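Local structure of membrane protein, putative (Geobacter sulfurreducens PCA, 2QYB) at residues A[24-29]-A[38-43]; A[67-72]-A[77-82]; A[73-78]-A[123-128]; A[88-93]-A[101-106]. The protein is of unknown function but may combine membrane transport with phosphatase activity; this chain is its GAF domain, a fold that in many relatives binds small regulatory molecules. All blocks are in the same frame, centred on the assembly; numbering follows the deposited sequence.

Contact 1: A[24-29]-A[38-43]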
loop_
_atom_site.group_PDB
_atom_site.type_symbol
_atom_site.label_atom_id
_atom_site.label_comp_id
_atom_site.label_asym_id
_atom_site.label_seq_id
_atom_site.Cartn_x
_atom_site.Cartn_y
_atom_site.Cartn_z
ATOM N N ASP A 24 1.560 -1.168 7.795
ATOM C CA ASP A 24 0.856 -1.090 9.098
ATOM C C ASP A 24 1.680 -0.282 10.063
ATOM O O ASP A 24 1.168 0.515 10.824
ATOM C CB ASP A 24 0.596 -2.483 9.732
ATOM C CG ASP A 24 -0.473 -3.283 9.017
ATOM O OD1 ASP A 24 -1.161 -2.713 8.127
ATOM O OD2 ASP A 24 -0.616 -4.501 9.344
ATOM N N LEU A 25 2.985 -0.488 10.044
ATOM C CA LEU A 25 3.842 0.259 10.965
ATOM C C LEU A 25 3.805 1.745 10.702
ATOM O O LEU A 25 3.652 2.510 11.613
ATOM C CB LEU A 25 5.278 -0.307 10.985
ATOM C CG LEU A 25 5.376 -1.617 11.831
ATOM C CD1 LEU A 25 6.662 -2.413 11.589
ATOM C CD2 LEU A 25 5.200 -1.360 13.333
ATOM N N LEU A 26 3.905 2.159 9.449
ATOM C CA LEU A 26 3.805 3.599 9.122
ATOM C C LEU A 26 2.421 4.177 9.488
ATOM O O LEU A 26 2.339 5.246 10.048
ATOM C CB LEU A 26 4.065 3.865 7.650
ATOM C CG LEU A 26 5.393 3.470 7.012
ATOM C CD1 LEU A 26 5.476 3.930 5.465
ATOM C CD2 LEU A 26 6.575 3.977 7.839
ATOM N N ASN A 27 1.342 3.467 9.161
ATOM C CA ASN A 27 -0.023 3.858 9.595
ATOM C C ASN A 27 -0.117 4.034 11.101
ATOM O O ASN A 27 -0.718 4.976 11.585
ATOM C CB ASN A 27 -1.060 2.822 9.148
ATOM C CG ASN A 27 -1.205 2.712 7.573
ATOM O OD1 ASN A 27 -0.875 3.637 6.801
ATOM N ND2 ASN A 27 -1.742 1.580 7.126
ATOM N N LEU A 28 0.488 3.143 11.878
ATOM C CA LEU A 28 0.412 3.281 13.371
ATOM C C LEU A 28 1.226 4.491 13.843
ATOM O O LEU A 28 0.820 5.266 14.701
ATOM C CB LEU A 28 0.866 2.007 14.072
ATOM C CG LEU A 28 0.046 0.707 13.939
ATOM C CD1 LEU A 28 0.884 -0.422 14.510
ATOM C CD2 LEU A 28 -1.319 0.720 14.632
ATOM N N LEU A 29 2.384 4.676 13.246
ATOM C CA LEU A 29 3.238 5.857 13.507
ATOM C C LEU A 29 2.477 7.168 13.270
ATOM O O LEU A 29 2.556 8.088 14.071
ATOM C CB LEU A 29 4.394 5.804 12.537
ATOM C CG LEU A 29 5.793 6.341 12.792
ATOM C CD1 LEU A 29 6.384 6.772 11.380
ATOM C CD2 LEU A 29 5.843 7.400 13.775
ATOM N N ALA A 38 5.154 9.643 5.937
ATOM C CA ALA A 38 6.230 8.729 6.254
ATOM C C ALA A 38 6.483 7.900 5.007
ATOM O O ALA A 38 5.551 7.444 4.380
ATOM C CB ALA A 38 5.864 7.799 7.473
ATOM N N VAL A 39 7.744 7.673 4.677
ATOM C CA VAL A 39 8.104 6.914 3.491
ATOM C C VAL A 39 9.205 5.921 3.900
ATOM O O VAL A 39 10.088 6.272 4.658
ATOM C CB VAL A 39 8.574 7.851 2.284
ATOM C CG1 VAL A 39 8.749 7.077 1.021
ATOM C CG2 VAL A 39 7.602 8.995 2.030
ATOM N N ILE A 40 9.102 4.674 3.450
ATOM C CA ILE A 40 10.233 3.721 3.476
ATOM C C ILE A 40 10.766 3.571 2.021
ATOM O O ILE A 40 9.997 3.323 1.102
ATOM C CB ILE A 40 9.808 2.342 4.020
ATOM C CG1 ILE A 40 9.497 2.424 5.512
ATOM C CG2 ILE A 40 10.876 1.276 3.754
ATOM C CD1 ILE A 40 8.550 1.331 5.994
ATOM N N ARG A 41 12.069 3.744 1.840
ATOM C CA ARG A 41 12.743 3.386 0.614
ATOM C C ARG A 41 13.720 2.241 0.891
ATOM O O ARG A 41 14.352 2.205 1.955
ATOM C CB ARG A 41 13.521 4.568 0.040
ATOM C CG ARG A 41 12.648 5.727 -0.304
ATOM C CD ARG A 41 13.488 6.820 -0.913
ATOM N NE ARG A 41 12.659 7.867 -1.508
ATOM C CZ ARG A 41 11.996 8.798 -0.815
ATOM N NH1 ARG A 41 12.014 8.826 0.516
ATOM N NH2 ARG A 41 11.277 9.704 -1.451
ATOM N N LEU A 42 13.844 1.337 -0.090
ATOM C CA LEU A 42 14.810 0.248 -0.042
ATOM C C LEU A 42 15.668 0.280 -1.289
ATOM O O LEU A 42 15.208 0.631 -2.364
ATOM C CB LEU A 42 14.103 -1.111 0.098
ATOM C CG LEU A 42 13.210 -1.277 1.341
ATOM C CD1 LEU A 42 12.425 -2.649 1.432
ATOM C CD2 LEU A 42 14.004 -1.008 2.609
ATOM N N VAL A 43 16.933 -0.076 -1.138
ATOM C CA VAL A 43 17.795 -0.138 -2.275
ATOM C C VAL A 43 17.355 -1.288 -3.161
ATOM O O VAL A 43 17.031 -2.359 -2.662
ATOM C CB VAL A 43 19.290 -0.280 -1.896
ATOM C CG1 VAL A 43 20.118 -0.189 -3.153
ATOM C CG2 VAL A 43 19.719 0.832 -0.969
#
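L26 carries this contact, pushing its isobutyl end from helix 24-29 between A38 and I40 of strand 38-43. Its CG stands anti to the carbonyl carbon (chi1 -59°), and an extended chi2 then holds both methyls out toward the strand. CD2 does most of the packing: it meets the methyl CB of A38 at 3.9 Å and the tip CD1 of I40 at 3.8 Å. CD1 of L26 drops nearer the strand backbone, 3.7 Å from the carbonyl O of A38, a van der Waals touch. I40 replies from further along the strand. Its CG1 arm runs beside its own backbone N, which lets CD1 lie across the fork of L26, 3.9 Å from L26 CG, so the two chains pass at a slant, the I40 CG1-CD1 arm lying against CG and both methyls of L26. One turn on, L29 reaches the same alanine from a second direction, its CD1 4.1 Å from A38 CB. The small methyl of A38 is thus met by two leucines, and the helix can come in close over it, with L26 CA only 6.4 Å from A38 CA. The short helix and strand axes run nearly antiparallel, at 155°, with 9.1 Å between them. The touching residues are all buried, and the contact is apolar apart from the carbonyl O of A38. Strand 124-130 supplies L126 beside both L26 and I40, strand 49-56 adds S53 and S55 next to L26, and helix 139-158 closes the layer with L148 against L29 and L152 against I40.

Contact 2: A[67-72]-A[77-82]; sequences WEPEIE and EAFLSN
The backbone of 67-72 comes down irregularly beside helix 77-81, closest where I71 CA lies 4.6 Å from E77 CA and wider at P69 and F79. Side chains fill the interval. The pyrrolidine ring of P69 lies alongside the phenyl ring of F79, both pointing the same way. P69 CB is 3.7 Å from F79 CD2, and P69 CG lies near F79 CD2 and CE2; the proline comes to the ring obliquely. F79 gets there because its CG is anti to the backbone N (chi1 -176°). L80 reaches back over the loop with one methyl: L80 CD1 sits 3.8 Å from E70 CA and equally close to the backbone N of I71. At the far end I71 and E77 run side by side, the ethyl arm of the isoleucine against the glutamate's bent chain. The modelled approach of I71 CD1 to E77 OE1, 3.0 Å, is too tight to trust in detail, and that buried oxygen has no polar partner in the model. With E77 cut back to an alanine, the ethyl arm of I71 would lose the bent chain it lies along, and a gap is likely to open there. Within the helix, E77 O accepts from both S81 N and S81 OG, which approach from opposite faces of the carbonyl plane, S81 OG at 3.0 Å from E77 O. The helix then ends in a Schellman motif with N82 at positive phi as its C-prime residue, so the arrangement is that of a loop folding back along a short, Schellman-capped helix on the GAF sheet.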
loop_
_atom_site.group_PDB
_atom_site.type_symbol
_atom_site.label_atom_id
_atom_site.label_comp_id
_atom_site.label_asym_id
_atom_site.label_seq_id
_atom_site.Cartn_x
_atom_site.Cartn_y
_atom_site.Cartn_z
ATOM N N TRP A 67 15.315 7.740 -5.256
ATOM C CA TRP A 67 16.602 8.459 -5.186
ATOM C C TRP A 67 17.854 7.593 -5.372
ATOM O O TRP A 67 18.091 6.605 -4.647
ATOM C CB TRP A 67 16.701 9.275 -3.874
ATOM C CG TRP A 67 15.677 10.363 -3.878
ATOM C CD1 TRP A 67 14.396 10.272 -3.428
ATOM C CD2 TRP A 67 15.805 11.672 -4.464
ATOM N NE1 TRP A 67 13.731 11.436 -3.655
ATOM C CE2 TRP A 67 14.570 12.327 -4.277
ATOM C CE3 TRP A 67 16.852 12.358 -5.102
ATOM C CZ2 TRP A 67 14.322 13.640 -4.738
ATOM C CZ3 TRP A 67 16.620 13.687 -5.537
ATOM C CH2 TRP A 67 15.356 14.307 -5.354
ATOM N N GLU A 68 18.654 7.977 -6.369
ATOM C CA GLU A 68 20.076 7.621 -6.392
ATOM C C GLU A 68 20.757 8.383 -5.239
ATOM O O GLU A 68 20.794 9.638 -5.224
ATOM C CB GLU A 68 20.733 7.982 -7.714
ATOM C CG GLU A 68 20.033 7.368 -8.929
ATOM C CD GLU A 68 20.848 7.445 -10.217
ATOM O OE1 GLU A 68 21.845 8.203 -10.289
ATOM O OE2 GLU A 68 20.467 6.734 -11.160
ATOM N N PRO A 69 21.290 7.625 -4.261
ATOM C CA PRO A 69 21.844 8.295 -3.092
ATOM C C PRO A 69 23.049 9.165 -3.475
ATOM O O PRO A 69 23.889 8.765 -4.293
ATOM C CB PRO A 69 22.215 7.142 -2.154
ATOM C CG PRO A 69 22.348 5.971 -3.022
ATOM C CD PRO A 69 21.441 6.161 -4.196
ATOM N N GLU A 70 23.074 10.356 -2.887
ATOM C CA GLU A 70 24.074 11.382 -3.126
ATOM C C GLU A 70 24.286 12.302 -1.938
ATOM O O GLU A 70 23.348 12.691 -1.252
ATOM C CB GLU A 70 23.637 12.235 -4.301
ATOM C CG GLU A 70 24.353 11.876 -5.531
ATOM C CD GLU A 70 23.860 12.676 -6.661
ATOM O OE1 GLU A 70 23.861 13.938 -6.553
ATOM O OE2 GLU A 70 23.461 12.032 -7.656
ATOM N N ILE A 71 25.524 12.704 -1.735
ATOM C CA ILE A 71 25.865 13.500 -0.557
ATOM C C ILE A 71 25.200 14.910 -0.600
ATOM O O ILE A 71 24.928 15.491 0.446
ATOM C CB ILE A 71 27.429 13.470 -0.270
ATOM C CG1 ILE A 71 27.741 14.142 1.079
ATOM C CG2 ILE A 71 28.241 14.089 -1.420
ATOM C CD1 ILE A 71 28.861 13.478 1.858
ATOM N N GLU A 72 24.855 15.402 -1.795
ATOM C CA GLU A 72 24.163 16.704 -1.943
ATOM C C GLU A 72 22.683 16.770 -1.477
ATOM O O GLU A 72 22.086 17.854 -1.449
ATOM C CB GLU A 72 24.249 17.216 -3.398
ATOM C CG GLU A 72 25.664 17.598 -3.878
ATOM C CD GLU A 72 26.466 16.409 -4.437
ATOM O OE1 GLU A 72 25.900 15.283 -4.625
ATOM O OE2 GLU A 72 27.676 16.619 -4.679
ATOM N N GLU A 77 22.752 11.722 2.207
ATOM C CA GLU A 77 23.758 11.876 3.243
ATOM C C GLU A 77 23.454 10.925 4.393
ATOM O O GLU A 77 24.357 10.346 4.966
ATOM C CB GLU A 77 23.840 13.342 3.725
ATOM C CG GLU A 77 24.788 13.614 4.956
ATOM C CD GLU A 77 26.210 13.089 4.756
ATOM O OE1 GLU A 77 26.557 12.788 3.596
ATOM O OE2 GLU A 77 26.983 12.969 5.746
ATOM N N ALA A 78 22.185 10.734 4.706
ATOM C CA ALA A 78 21.809 9.794 5.760
ATOM C C ALA A 78 22.173 8.359 5.392
ATOM O O ALA A 78 22.697 7.582 6.202
ATOM C CB ALA A 78 20.315 9.914 6.056
ATOM N N PHE A 79 21.887 8.014 4.146
ATOM C CA PHE A 79 22.143 6.683 3.642
ATOM C C PHE A 79 23.614 6.423 3.543
ATOM O O PHE A 79 24.079 5.374 3.993
ATOM C CB PHE A 79 21.533 6.503 2.259
ATOM C CG PHE A 79 21.686 5.127 1.718
ATOM C CD1 PHE A 79 20.942 4.072 2.245
ATOM C CD2 PHE A 79 22.576 4.866 0.712
ATOM C CE1 PHE A 79 21.082 2.769 1.757
ATOM C CE2 PHE A 79 22.719 3.566 0.208
ATOM C CZ PHE A 79 21.957 2.525 0.727
ATOM N N LEU A 80 24.333 7.375 2.935
ATOM C CA LEU A 80 25.734 7.182 2.585
ATOM C C LEU A 80 26.671 7.244 3.792
ATOM O O LEU A 80 27.700 6.613 3.774
ATOM C CB LEU A 80 26.185 8.195 1.526
ATOM C CG LEU A 80 25.892 7.827 0.064
ATOM C CD1 LEU A 80 26.080 9.053 -0.901
ATOM C CD2 LEU A 80 26.768 6.653 -0.375
ATOM N N SER A 81 26.319 8.046 4.790
ATOM C CA SER A 81 27.040 8.106 6.041
ATOM C C SER A 81 26.475 7.187 7.122
ATOM O O SER A 81 27.045 7.103 8.207
ATOM C CB SER A 81 26.975 9.508 6.611
ATOM O OG SER A 81 25.803 9.593 7.427
ATOM N N ASN A 82 25.341 6.531 6.859
ATOM C CA ASN A 82 24.689 5.706 7.861
ATOM C C ASN A 82 24.414 6.454 9.177
ATOM O O ASN A 82 24.664 5.981 10.258
ATOM C CB ASN A 82 25.474 4.418 8.086
ATOM C CG ASN A 82 24.668 3.363 8.845
ATOM O OD1 ASN A 82 23.458 3.333 8.772
ATOM N ND2 ASN A 82 25.349 2.516 9.578
#

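Contact 3: A[73-78]-A[123-128]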
loop_
_atom_site.group_PDB
_atom_site.type_symbol
_atom_site.label_atom_id
_atom_site.label_comp_id
_atom_site.label_asym_id
_atom_site.label_seq_id
_atom_site.Cartn_x
_atom_site.Cartn_y
_atom_site.Cartn_z
ATOM N N THR A 73 22.093 15.633 -1.129
ATOM C CA THR A 73 20.762 15.612 -0.546
ATOM C C THR A 73 20.858 15.155 0.909
ATOM O O THR A 73 21.774 14.430 1.253
ATOM C CB THR A 73 19.837 14.639 -1.346
ATOM O OG1 THR A 73 20.391 13.323 -1.297
ATOM C CG2 THR A 73 19.681 15.100 -2.857
ATOM N N TYR A 74 19.888 15.545 1.750
ATOM C CA TYR A 74 19.846 15.081 3.159
ATOM C C TYR A 74 19.648 13.570 3.247
ATOM O O TYR A 74 20.234 12.921 4.078
ATOM C CB TYR A 74 18.706 15.724 3.944
ATOM C CG TYR A 74 18.774 17.210 4.148
ATOM C CD1 TYR A 74 19.565 17.767 5.144
ATOM C CD2 TYR A 74 17.991 18.062 3.385
ATOM C CE1 TYR A 74 19.616 19.153 5.353
ATOM C CE2 TYR A 74 18.039 19.437 3.587
ATOM C CZ TYR A 74 18.857 19.977 4.575
ATOM O OH TYR A 74 18.886 21.351 4.766
ATOM N N ILE A 75 18.786 13.040 2.388
ATOM C CA ILE A 75 18.495 11.618 2.330
ATOM C C ILE A 75 19.681 10.762 1.824
ATOM O O ILE A 75 19.963 9.689 2.343
ATOM C CB ILE A 75 17.241 11.368 1.462
ATOM C CG1 ILE A 75 16.759 9.926 1.627
ATOM C CG2 ILE A 75 17.516 11.737 -0.033
ATOM C CD1 ILE A 75 15.384 9.718 1.102
ATOM N N GLY A 76 20.396 11.257 0.832
ATOM C CA GLY A 76 21.628 10.607 0.381
ATOM C C GLY A 76 22.710 10.635 1.445
ATOM O O GLY A 76 23.494 9.693 1.569
ATOM N N GLU A 77 22.752 11.722 2.207
ATOM C CA GLU A 77 23.758 11.876 3.243
ATOM C C GLU A 77 23.454 10.925 4.393
ATOM O O GLU A 77 24.357 10.346 4.966
ATOM C CB GLU A 77 23.840 13.342 3.725
ATOM C CG GLU A 77 24.788 13.614 4.956
ATOM C CD GLU A 77 26.210 13.089 4.756
ATOM O OE1 GLU A 77 26.557 12.788 3.596
ATOM O OE2 GLU A 77 26.983 12.969 5.746
ATOM N N ALA A 78 22.185 10.734 4.706
ATOM C CA ALA A 78 21.809 9.794 5.760
ATOM C C ALA A 78 22.173 8.359 5.392
ATOM O O ALA A 78 22.697 7.582 6.202
ATOM C CB ALA A 78 20.315 9.914 6.056
ATOM N N PHE A 123 20.310 -0.583 4.215
ATOM C CA PHE A 123 19.693 -1.004 2.973
ATOM C C PHE A 123 18.416 -0.243 2.595
ATOM O O PHE A 123 17.740 -0.608 1.622
ATOM C CB PHE A 123 19.481 -2.522 2.946
ATOM C CG PHE A 123 18.691 -3.072 4.097
ATOM C CD1 PHE A 123 19.318 -3.846 5.070
ATOM C CD2 PHE A 123 17.337 -2.899 4.172
ATOM C CE1 PHE A 123 18.603 -4.393 6.116
ATOM C CE2 PHE A 123 16.621 -3.451 5.219
ATOM C CZ PHE A 123 17.254 -4.184 6.182
ATOM N N GLY A 124 18.156 0.832 3.347
ATOM C CA GLY A 124 17.063 1.749 3.110
ATOM C C GLY A 124 17.060 2.969 4.021
ATOM O O GLY A 124 17.928 3.127 4.875
ATOM N N ILE A 125 16.070 3.841 3.793
ATOM C CA ILE A 125 15.803 5.032 4.599
ATOM C C ILE A 125 14.316 5.113 5.033
ATOM O O ILE A 125 13.429 4.901 4.264
ATOM C CB ILE A 125 16.182 6.310 3.826
ATOM C CG1 ILE A 125 17.709 6.345 3.589
ATOM C CG2 ILE A 125 15.799 7.548 4.592
ATOM C CD1 ILE A 125 18.596 6.473 4.886
ATOM N N LEU A 126 14.091 5.404 6.291
ATOM C CA LEU A 126 12.812 5.773 6.786
ATOM C C LEU A 126 12.810 7.295 6.854
ATOM O O LEU A 126 13.589 7.846 7.595
ATOM C CB LEU A 126 12.588 5.156 8.190
ATOM C CG LEU A 126 11.416 5.710 8.990
ATOM C CD1 LEU A 126 10.090 5.462 8.204
ATOM C CD2 LEU A 126 11.371 5.202 10.499
ATOM N N SER A 127 11.955 7.950 6.062
ATOM C CA SER A 127 11.846 9.417 5.996
ATOM C C SER A 127 10.518 9.823 6.586
ATOM O O SER A 127 9.504 9.237 6.238
ATOM C CB SER A 127 11.891 9.924 4.539
ATOM O OG SER A 127 12.964 9.329 3.788
ATOM N N VAL A 128 10.494 10.836 7.440
ATOM C CA VAL A 128 9.233 11.284 8.059
ATOM C C VAL A 128 9.097 12.802 8.094
ATOM O O VAL A 128 10.054 13.527 8.300
ATOM C CB VAL A 128 9.103 10.731 9.500
ATOM C CG1 VAL A 128 9.180 9.210 9.479
ATOM C CG2 VAL A 128 10.219 11.263 10.405
#
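I125, on strand 124-128, points at helix 74-78 and meets it with every carbon beyond CB. From CB the chain forks. CG2, set anti to the backbone N, lies 3.9 Å from I75 CG1 and a little further from I75 CD1. The other branch, CG1, also comes up to I75 CG1, at 4.2 Å, then bends at chi2 (-65°) to send CD1 along the helix, where it rests 4.0 Å from A78 CB. The two isoleucines therefore pass at a slant while the tip slips past onto the alanine, one turn further on. I75 extends beyond I125 with its own CD1, which stops 3.6 Å from the hydroxyl S127 OG. A valine in place of I125 would probably leave A78 without its partner across the contact and open a small gap beneath the helix. T73 is the N-cap of the helix, T73 OG1 accepting from G76 N at 3.0 Å. H112 of strand 109-115 borders I75 and S127, and R41 of strand 37-43 flanks the same pair. Since the contact itself is methyls and methylenes, with one hydroxyl at its margin, this contact between helix and strand rests on the fit of apolar side chains rather than on directional bonds.

Contact 4: A[88-93]-A[101-106]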
loop_
_atom_site.group_PDB
_atom_site.type_symbol
_atom_site.label_atom_id
_atom_site.label_comp_id
_atom_site.label_asym_id
_atom_site.label_seq_id
_atom_site.Cartn_x
_atom_site.Cartn_y
_atom_site.Cartn_z
ATOM N N ASN A 88 14.619 20.450 12.339
ATOM C CA ASN A 88 13.528 20.713 13.287
ATOM C C ASN A 88 12.590 21.852 12.885
ATOM O O ASN A 88 11.403 21.825 13.224
ATOM C CB ASN A 88 14.057 20.855 14.714
ATOM C CG ASN A 88 13.885 19.581 15.496
ATOM O OD1 ASN A 88 14.766 19.116 16.195
ATOM N ND2 ASN A 88 12.753 18.986 15.335
ATOM N N ASP A 89 13.116 22.797 12.101
ATOM C CA ASP A 89 12.339 23.909 11.586
ATOM C C ASP A 89 12.792 24.278 10.166
ATOM O O ASP A 89 13.854 24.852 9.982
ATOM C CB ASP A 89 12.428 25.137 12.514
ATOM C CG ASP A 89 11.363 26.183 12.186
ATOM O OD1 ASP A 89 10.949 26.214 11.010
ATOM O OD2 ASP A 89 10.941 26.960 13.100
ATOM N N THR A 90 11.950 23.975 9.176
ATOM C CA THR A 90 12.279 24.266 7.802
ATOM C C THR A 90 12.555 25.769 7.506
ATOM O O THR A 90 13.173 26.068 6.500
ATOM C CB THR A 90 11.196 23.734 6.834
ATOM O OG1 THR A 90 9.929 24.234 7.246
ATOM C CG2 THR A 90 11.181 22.157 6.796
ATOM N N GLN A 91 12.125 26.700 8.361
ATOM C CA GLN A 91 12.441 28.097 8.097
ATOM C C GLN A 91 13.949 28.376 8.164
ATOM O O GLN A 91 14.395 29.362 7.627
ATOM C CB GLN A 91 11.627 29.076 8.973
ATOM C CG GLN A 91 12.183 29.307 10.355
ATOM C CD GLN A 91 11.387 30.346 11.209
ATOM O OE1 GLN A 91 11.171 31.493 10.789
ATOM N NE2 GLN A 91 11.008 29.947 12.440
ATOM N N TYR A 92 14.727 27.476 8.773
ATOM C CA TYR A 92 16.151 27.710 9.061
ATOM C C TYR A 92 17.098 26.798 8.318
ATOM O O TYR A 92 18.278 26.740 8.619
ATOM C CB TYR A 92 16.407 27.603 10.590
ATOM C CG TYR A 92 15.579 28.580 11.396
ATOM C CD1 TYR A 92 15.424 29.913 10.978
ATOM C CD2 TYR A 92 14.974 28.189 12.591
ATOM C CE1 TYR A 92 14.661 30.808 11.706
ATOM C CE2 TYR A 92 14.221 29.068 13.335
ATOM C CZ TYR A 92 14.059 30.378 12.874
ATOM O OH TYR A 92 13.316 31.256 13.596
HETATM N N MSE A 93 16.601 26.114 7.318
HETATM C CA MSE A 93 17.452 25.360 6.392
HETATM C C MSE A 93 18.341 26.264 5.580
HETATM O O MSE A 93 17.968 27.391 5.248
HETATM C CB MSE A 93 16.581 24.615 5.398
HETATM C CG MSE A 93 15.743 23.512 5.989
HETATM SE SE MSE A 93 14.539 22.861 4.629
HETATM C CE MSE A 93 15.799 21.706 3.735
ATOM N N LEU A 101 10.748 24.958 -1.687
ATOM C CA LEU A 101 9.870 23.910 -2.270
ATOM C C LEU A 101 9.093 23.165 -1.194
ATOM O O LEU A 101 7.926 22.875 -1.352
ATOM C CB LEU A 101 10.675 22.911 -3.080
ATOM C CG LEU A 101 10.754 22.992 -4.601
ATOM C CD1 LEU A 101 10.390 24.369 -5.238
ATOM C CD2 LEU A 101 12.151 22.501 -5.053
HETATM N N MSE A 102 9.762 22.903 -0.087
HETATM C CA MSE A 102 9.183 22.170 1.013
HETATM C C MSE A 102 8.151 22.968 1.796
HETATM O O MSE A 102 7.091 22.416 2.118
HETATM C CB MSE A 102 10.276 21.679 1.949
HETATM C CG MSE A 102 11.213 20.651 1.282
HETATM SE SE MSE A 102 12.387 19.803 2.583
HETATM C CE MSE A 102 11.021 19.462 3.916
ATOM N N GLN A 103 8.453 24.239 2.104
ATOM C CA GLN A 103 7.490 25.121 2.788
ATOM C C GLN A 103 6.219 25.336 1.923
ATOM O O GLN A 103 5.107 25.479 2.419
ATOM C CB GLN A 103 8.126 26.487 3.122
ATOM C CG GLN A 103 9.339 26.468 4.049
ATOM C CD GLN A 103 9.759 27.881 4.509
ATOM O OE1 GLN A 103 9.957 28.808 3.696
ATOM N NE2 GLN A 103 9.883 28.049 5.816
ATOM N N LYS A 104 6.402 25.350 0.617
ATOM C CA LYS A 104 5.293 25.453 -0.312
ATOM C C LYS A 104 4.375 24.217 -0.169
ATOM O O LYS A 104 3.173 24.313 -0.352
ATOM C CB LYS A 104 5.873 25.660 -1.740
ATOM C CG LYS A 104 4.883 25.670 -2.925
ATOM C CD LYS A 104 3.791 26.772 -2.870
ATOM C CE LYS A 104 2.641 26.380 -3.811
ATOM N NZ LYS A 104 1.685 27.482 -4.129
ATOM N N GLU A 105 4.937 23.064 0.170
ATOM C CA GLU A 105 4.156 21.881 0.514
ATOM C C GLU A 105 3.633 21.933 1.957
ATOM O O GLU A 105 2.872 21.052 2.354
ATOM C CB GLU A 105 5.013 20.600 0.401
ATOM C CG GLU A 105 5.584 20.290 -0.967
ATOM C CD GLU A 105 4.917 19.099 -1.648
ATOM O OE1 GLU A 105 3.702 18.846 -1.426
ATOM O OE2 GLU A 105 5.602 18.421 -2.435
ATOM N N GLY A 106 4.068 22.907 2.758
ATOM C CA GLY A 106 3.603 23.018 4.150
ATOM C C GLY A 106 4.432 22.267 5.194
ATOM O O GLY A 106 4.082 22.226 6.375
#
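An Asx turn at D89 leads into the short 3-10 segment 90-91, and this turn packs T90 and Q91 against the last turn of helix 96-104, itself closed by a Schellman motif at G106. D89 OD1 accepts from Q91 N at 2.9 Å, and D89 OD2 takes Q91 NE2 as well; both donors come from above the carboxylate plane, and D89 OD2 lies close to the amide plane of Q91. Two bonds to one carboxylate hold Q91 back over its own turn. T90 faces the helix with both branches. Its methyl CG2 is 3.9 Å from CE of M102, a selenomethionine, while OG1 slides past Q103 at 3.9 Å from Q103 CG. That hydroxyl is bonded elsewhere, to the carbonyl O of I107 just after the helix, which ties the turn to the chain leaving it. M93, also selenomethionine, crosses M102 at about a right angle: M93 CE sits 4.1 Å from M102 SE. Both chains bend at their last torsion, chi3 81° in M93 and 45° in M102, which turns the terminal methyls off the line of the chain; F110 of strand 109-115 backs both of them. The inner part is thus apolar and buried, whereas its outer margin is polar. R99 NE also bonds to Q91 O. Q103 runs out extended beyond CG and laps over the backbone of the turn, making packing contacts alone across it, with its amide nitrogen NE2 ending 3.4 Å from Q91 CA.

Contacts 1 and 3 use neighbouring strands of one antiparallel sheet from opposite faces: helix 10-32 packs on one side, helix 74-81 on the other, as in GAF domains. V39 N to S127 O, 2.8 Å, and V43 N to F123 O, 2.9 Å, probably bond the strands together. Contacts 2 and 3 share E77 and A78, with centres 6 Å apart, and meet again where F79 N lies 3.7 Å from I125 CD1. Contact 4 lies further out, about 17 Å centre to centre from contact 3, which it touches through Y74 and M93; its nearest atoms are about 10 Å from contact 1. Contacts 1 and 2 meet by packing, V43 against F79 and R41 against W67.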